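Aminotransferase class-III (Sphaerobacter thermophilus DSM 20745, PDB 6K8H) belongs to the class-III aminotransferases (omega-transaminases), a family of pyridoxal-phosphate-dependent proteins of fold type I, and forms an assembly of two chains. Local coordinates at residues I105-L110 with V323-G328; V196-F199 with G204-R207; M300-P305 with P309-H314. All blocks are in the same frame, centred on the assembly; numbering follows the deposited sequence.

Interaction 1: residues I105-L110 with V323-G328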
# COMPACT_ATOMS: atom_id res chain seq x y z
N ILE B 105 4.22 -12.52 -14.08
CA ILE B 105 5.43 -13.13 -14.63
C ILE B 105 6.05 -12.22 -15.67
O ILE B 105 7.27 -12.07 -15.73
CB ILE B 105 5.14 -14.52 -15.21
CG1 ILE B 105 4.47 -15.40 -14.15
CG2 ILE B 105 6.45 -15.15 -15.71
CD1 ILE B 105 4.03 -16.75 -14.67
N ALA B 106 5.22 -11.64 -16.55
CA ALA B 106 5.74 -10.81 -17.63
C ALA B 106 6.49 -9.59 -17.08
O ALA B 106 7.62 -9.28 -17.50
CB ALA B 106 4.60 -10.38 -18.54
N LEU B 107 5.88 -8.90 -16.10
CA LEU B 107 6.55 -7.73 -15.54
C LEU B 107 7.81 -8.13 -14.75
O LEU B 107 8.83 -7.43 -14.82
CB LEU B 107 5.60 -6.92 -14.65
CG LEU B 107 6.19 -5.56 -14.24
CD1 LEU B 107 6.78 -4.80 -15.43
CD2 LEU B 107 5.14 -4.67 -13.53
N ALA B 108 7.75 -9.23 -13.99
CA ALA B 108 8.94 -9.69 -13.29
C ALA B 108 10.06 -10.04 -14.26
O ALA B 108 11.24 -9.75 -14.00
CB ALA B 108 8.58 -10.87 -12.39
N GLU B 109 9.73 -10.68 -15.39
CA GLU B 109 10.73 -10.99 -16.40
C GLU B 109 11.39 -9.71 -16.93
O GLU B 109 12.62 -9.65 -17.05
CB GLU B 109 10.09 -11.81 -17.53
CG GLU B 109 10.07 -13.32 -17.23
CD GLU B 109 9.13 -14.12 -18.13
OE1 GLU B 109 8.38 -13.52 -18.92
OE2 GLU B 109 9.13 -15.37 -18.02
N LEU B 110 10.60 -8.67 -17.21
CA LEU B 110 11.20 -7.42 -17.68
C LEU B 110 12.13 -6.81 -16.63
O LEU B 110 13.28 -6.44 -16.93
CB LEU B 110 10.12 -6.43 -18.09
CG LEU B 110 10.61 -5.09 -18.67
CD1 LEU B 110 9.61 -4.53 -19.70
CD2 LEU B 110 10.87 -4.05 -17.57
N VAL B 323 -4.27 -5.23 -13.73
CA VAL B 323 -4.27 -3.88 -14.29
C VAL B 323 -2.91 -3.23 -14.07
O VAL B 323 -2.29 -2.73 -15.01
CB VAL B 323 -5.42 -3.04 -13.71
CG1 VAL B 323 -5.28 -1.61 -14.19
CG2 VAL B 323 -6.74 -3.63 -14.16
N THR B 324 -2.43 -3.20 -12.82
CA THR B 324 -1.12 -2.64 -12.54
C THR B 324 -0.02 -3.36 -13.31
O THR B 324 0.91 -2.73 -13.83
CB THR B 324 -0.82 -2.69 -11.04
OG1 THR B 324 -1.81 -1.95 -10.33
CG2 THR B 324 0.59 -2.13 -10.73
N MET B 325 -0.12 -4.69 -13.44
CA MET B 325 0.93 -5.44 -14.12
C MET B 325 0.98 -5.10 -15.61
O MET B 325 2.06 -4.92 -16.17
CB MET B 325 0.72 -6.95 -13.93
CG MET B 325 0.85 -7.39 -12.47
SD MET B 325 2.49 -7.19 -11.74
CE MET B 325 2.35 -5.56 -10.99
N VAL B 326 -0.19 -4.99 -16.25
CA VAL B 326 -0.26 -4.67 -17.67
C VAL B 326 0.16 -3.22 -17.92
O VAL B 326 0.93 -2.94 -18.85
CB VAL B 326 -1.68 -4.98 -18.17
CG1 VAL B 326 -1.95 -4.27 -19.46
CG2 VAL B 326 -1.85 -6.51 -18.33
N ALA B 327 -0.32 -2.29 -17.10
CA ALA B 327 0.07 -0.89 -17.27
C ALA B 327 1.57 -0.71 -17.04
O ALA B 327 2.24 0.04 -17.77
CB ALA B 327 -0.74 -0.00 -16.34
N GLY B 328 2.13 -1.40 -16.04
CA GLY B 328 3.56 -1.34 -15.81
C GLY B 328 4.36 -1.96 -16.93
O GLY B 328 5.39 -1.41 -17.34

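Interaction 2: residues V196-F199 with G204-R207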
# COMPACT_ATOMS: atom_id res chain seq x y z
N VAL B 196 20.77 6.05 12.65
CA VAL B 196 20.71 7.13 11.66
C VAL B 196 22.13 7.54 11.28
O VAL B 196 22.90 8.01 12.12
CB VAL B 196 19.92 8.33 12.19
CG1 VAL B 196 19.73 9.35 11.08
CG2 VAL B 196 18.54 7.89 12.72
N LEU B 197 22.47 7.37 9.99
CA LEU B 197 23.78 7.56 9.39
C LEU B 197 23.85 8.88 8.64
O LEU B 197 22.82 9.44 8.24
CB LEU B 197 24.09 6.41 8.41
CG LEU B 197 23.83 4.98 8.89
CD1 LEU B 197 23.88 4.02 7.72
CD2 LEU B 197 24.83 4.59 9.95
N PRO B 198 25.05 9.42 8.45
CA PRO B 198 25.21 10.66 7.66
C PRO B 198 25.44 10.41 6.18
O PRO B 198 26.46 9.80 5.80
CB PRO B 198 26.42 11.34 8.31
CG PRO B 198 27.24 10.19 8.87
CD PRO B 198 26.28 9.06 9.19
N PHE B 199 24.53 10.88 5.32
CA PHE B 199 24.65 10.62 3.88
C PHE B 199 25.93 11.27 3.34
O PHE B 199 26.27 12.40 3.70
CB PHE B 199 23.41 11.13 3.14
CG PHE B 199 23.28 10.64 1.71
CD1 PHE B 199 22.77 9.37 1.44
CD2 PHE B 199 23.66 11.44 0.65
CE1 PHE B 199 22.62 8.91 0.13
CE2 PHE B 199 23.53 10.98 -0.66
CZ PHE B 199 23.01 9.71 -0.91
N GLY B 204 31.80 8.70 9.32
CA GLY B 204 30.77 8.52 10.33
C GLY B 204 29.89 7.32 10.05
O GLY B 204 29.51 6.58 10.97
N THR B 205 29.56 7.10 8.77
CA THR B 205 28.76 5.94 8.38
C THR B 205 29.44 4.64 8.80
O THR B 205 28.81 3.76 9.41
CB THR B 205 28.54 5.97 6.86
OG1 THR B 205 27.64 7.03 6.52
CG2 THR B 205 27.98 4.65 6.35
N GLU B 206 30.74 4.52 8.52
CA GLU B 206 31.48 3.31 8.88
C GLU B 206 31.56 3.15 10.39
O GLU B 206 31.37 2.04 10.91
CB GLU B 206 32.87 3.34 8.25
CG GLU B 206 32.88 3.03 6.77
CD GLU B 206 34.27 2.83 6.20
OE1 GLU B 206 35.24 3.37 6.79
OE2 GLU B 206 34.40 2.14 5.17
N ARG B 207 31.84 4.24 11.12
CA ARG B 207 31.96 4.11 12.57
C ARG B 207 30.64 3.65 13.19
O ARG B 207 30.64 2.81 14.10
CB ARG B 207 32.41 5.44 13.17
CG ARG B 207 33.88 5.83 12.90
CD ARG B 207 34.23 7.15 13.61
NE ARG B 207 33.82 8.31 12.83
CZ ARG B 207 33.32 9.44 13.34
NH1 ARG B 207 33.17 9.57 14.66
NH2 ARG B 207 32.98 10.45 12.53

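Interaction 3: residues M300-P305 with P309-H314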
# COMPACT_ATOMS: atom_id res chain seq x y z
N MET B 300 15.84 -13.09 -1.23
CA MET B 300 14.42 -13.19 -1.51
C MET B 300 13.84 -14.55 -1.12
O MET B 300 12.61 -14.66 -1.02
CB MET B 300 14.15 -12.89 -2.99
CG MET B 300 14.47 -11.45 -3.39
SD MET B 300 13.27 -10.30 -2.72
CE MET B 300 11.83 -10.84 -3.65
N SER B 301 14.68 -15.56 -0.87
CA SER B 301 14.16 -16.87 -0.48
C SER B 301 13.38 -16.86 0.83
O SER B 301 12.64 -17.81 1.10
CB SER B 301 15.31 -17.88 -0.39
OG SER B 301 16.17 -17.52 0.67
N VAL B 302 13.51 -15.81 1.65
CA VAL B 302 12.70 -15.72 2.87
C VAL B 302 11.21 -15.69 2.53
O VAL B 302 10.37 -15.98 3.40
CB VAL B 302 13.09 -14.49 3.72
CG1 VAL B 302 14.57 -14.54 4.06
CG2 VAL B 302 12.75 -13.18 2.99
N PHE B 303 10.85 -15.34 1.30
CA PHE B 303 9.47 -15.28 0.85
C PHE B 303 8.97 -16.57 0.21
O PHE B 303 7.76 -16.71 -0.02
CB PHE B 303 9.30 -14.16 -0.17
CG PHE B 303 9.52 -12.79 0.38
CD1 PHE B 303 8.68 -12.27 1.35
CD2 PHE B 303 10.55 -12.00 -0.11
CE1 PHE B 303 8.88 -10.98 1.84
CE2 PHE B 303 10.75 -10.72 0.37
CZ PHE B 303 9.91 -10.21 1.35
N ASP B 304 9.85 -17.49 -0.13
CA ASP B 304 9.51 -18.67 -0.90
C ASP B 304 8.57 -19.58 -0.11
O ASP B 304 8.97 -20.08 0.95
CB ASP B 304 10.81 -19.41 -1.27
CG ASP B 304 10.60 -20.59 -2.20
OD1 ASP B 304 9.46 -21.07 -2.34
OD2 ASP B 304 11.60 -21.06 -2.78
N PRO B 305 7.34 -19.82 -0.57
CA PRO B 305 6.43 -20.69 0.17
C PRO B 305 6.50 -22.16 -0.23
O PRO B 305 5.74 -22.96 0.32
CB PRO B 305 5.06 -20.10 -0.19
CG PRO B 305 5.25 -19.71 -1.67
CD PRO B 305 6.70 -19.27 -1.79
N PRO B 309 6.54 -23.48 5.18
CA PRO B 309 6.07 -22.10 5.36
C PRO B 309 7.17 -21.10 5.09
O PRO B 309 8.34 -21.32 5.45
CB PRO B 309 5.64 -22.06 6.84
CG PRO B 309 6.39 -23.20 7.49
CD PRO B 309 6.53 -24.25 6.43
N PRO B 310 6.85 -19.97 4.46
CA PRO B 310 7.89 -18.97 4.21
C PRO B 310 8.34 -18.36 5.53
O PRO B 310 7.55 -18.18 6.46
CB PRO B 310 7.18 -17.94 3.32
CG PRO B 310 5.73 -18.05 3.74
CD PRO B 310 5.51 -19.50 4.08
N ARG B 311 9.63 -18.03 5.61
CA ARG B 311 10.19 -17.37 6.82
C ARG B 311 9.49 -16.02 6.98
O ARG B 311 9.25 -15.62 8.12
CB ARG B 311 11.70 -17.21 6.70
CG ARG B 311 12.50 -18.49 6.87
CD ARG B 311 13.96 -18.32 6.51
NE ARG B 311 14.18 -18.51 5.09
CZ ARG B 311 15.32 -18.30 4.45
NH1 ARG B 311 16.39 -17.87 5.11
NH2 ARG B 311 15.38 -18.51 3.15
N ALA B 312 9.21 -15.34 5.86
CA ALA B 312 8.56 -14.03 5.86
C ALA B 312 7.27 -14.12 5.05
O ALA B 312 7.31 -14.05 3.81
CB ALA B 312 9.48 -12.96 5.27
N PRO B 313 6.10 -14.26 5.71
CA PRO B 313 4.83 -14.30 5.00
C PRO B 313 4.62 -12.95 4.29
O PRO B 313 5.00 -11.94 4.83
CB PRO B 313 3.79 -14.47 6.11
CG PRO B 313 4.58 -15.04 7.27
CD PRO B 313 5.96 -14.44 7.14
N HIS B 314 4.09 -12.98 3.07
CA HIS B 314 3.81 -11.72 2.35
C HIS B 314 2.51 -11.82 1.54
O HIS B 314 2.58 -12.18 0.37
CB HIS B 314 5.00 -11.25 1.52
CG HIS B 314 4.66 -10.07 0.66
ND1 HIS B 314 5.03 -9.99 -0.66
CD2 HIS B 314 3.96 -8.95 0.93
CE1 HIS B 314 4.59 -8.85 -1.16
NE2 HIS B 314 3.92 -8.21 -0.21
O HOH W 1 11.56 -19.23 3.48
O HOH W 2 5.87 -15.49 1.12

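Interaction 1: residues I105-L110 with V323-G328
L107 reaches from helix 102-114 across to helix 322-334, and its two methyls divide the work between M325 and G328. The leucine side chain meets M325 at about a right angle, so that the branch CD2 abuts the bent end of the thioether. CD2 of L107 lies 3.9 Å from CE of M325 and 4.1 Å from its SD, and CD2 is equally close, 4.1 Å, to the M325 backbone O. The methionine chain starts beside its own backbone N (chi1 -64°) and bends again at chi2 and chi3, which folds SD and CE back toward the leucine. The other branch, CD1 of L107, rests on bare backbone, 4.0 Å from C of G328. G328 has no side chain, and the branched leucine end settles against its helix there. The backbones are nearest at the same place, with CA of L107 6.2 Å from CA of M325.

L107 and M325 also both touch F123 of strand 120-124, and one turn further on L110 packs on L329 and M332. On a different side of helix 102-114, E109 forms a salt bridge with R25 of the second subunit. Between the two helix segments the contact is all methyl, thioether and backbone surface; it depends on shape and burial, with no directional bond to fix its rotation.

Interaction 2: residues V196-F199 with G204-R207
T205, in the first turns of helix 202-211, sets its hydroxyl against P198 at the end of strand 194-197, where L197 and P198 lead out of the sheet. At its start, CB of T205 stands 4.5 Å from CD of P198, just beyond close touch. From CB the side chain forks. The OG1 branch stands beside the backbone N (chi1 -70°), and that torsion turns it back toward the N-terminal end of its helix. There it hydrogen-bonds to the backbone O of D201, one helical turn earlier, and this is the bond that accounts for the hydroxyl. With OG1 held so, its outer side faces the proline: OG1 of T205 is 3.6 Å from CD of P198 and 3.1 Å from the carbonyl O of P198, a close polar approach. CB of L197 lies 4.1 Å from OG1 of T205. The CG2 branch, anti to the backbone N, heads instead toward the end of the leucine, with CG2 of T205 4.4 Å from CD1 of L197.

The proline ring completes the fit against the helix backbone. CD of P198 lies 3.8 Å from N of T205, and its CG lies 4.1 Å from C of G204. G204 gives its N-H to OD1 of D201, just ahead of it in the chain. Strand 194-197 is the outermost strand of the seven-stranded sheet and pairs in parallel with strand 146-150, whose F150 touches both L197 and T205. L208 of helix 202-211 packs on L197 and P198, while F237 and L241 of helix 235-248 meet T205, so T205, on helix 202-211, lies between the edge of the sheet and helix 235-248.

Interaction 3: residues M300-P305 with P309-H314
V302 CG2 and A312 CB meet at 4.0 Å in the middle of this tight loop, and CE1 of F303 comes to the same A312 CB, also at 4.0 Å. The phenyl ring passes obliquely by CB of H314, 3.8 Å from CD1 of F303; the two aromatic planes stand at 57°. Helix 127-142 packs on V302 and F303 through A137. Toward the chain turn, CD of P310 leans on CB of P305.

Next to this centre, N of A312 donates to O of V302 over 2.8 Å at 158°, tying the 3-10 turn 301-303 to the returning chain. The other methyl, CG1 of V302, sits over the centre of one face of the R311 guanidinium; a bend at chi3 (-86°) turns the group flat across the methyl. At its edge NH2 of R311 makes a weak bond to OG of S301, a hydroxyl engaged by O of E298. Water 1 lies in the guanidinium plane, accepting from N and NE of R311 and donating to O of S301.

H314 N bonds T37 of the second subunit. Methyls, phenyl and one main-chain bond thus hold the inner side, a weakly bonded, water-sharing exposed arginine the outer.

In the fold
Interactions 1 and 2 are fully buried, whereas interaction 3 is only partly so, with R311 at the surface. Strand 120-124, at one border of the seven-stranded sheet, lies near both interactions 1 and 3; interaction 2 sits at the opposite border, on strand 194-197. Interactions 1 and 3 both touch the second subunit, which interaction 2 does not. Along the chain, interactions 2 and 3 are nested within the long loop closed by 105-110 and 323-328. The chemistry follows place: methyls and a thioether join two helices far apart in sequence, a proline and a threonine fit a strand end to a helix start, and a partly buried loop at the subunit contact adds backbone, arginine and water bonds.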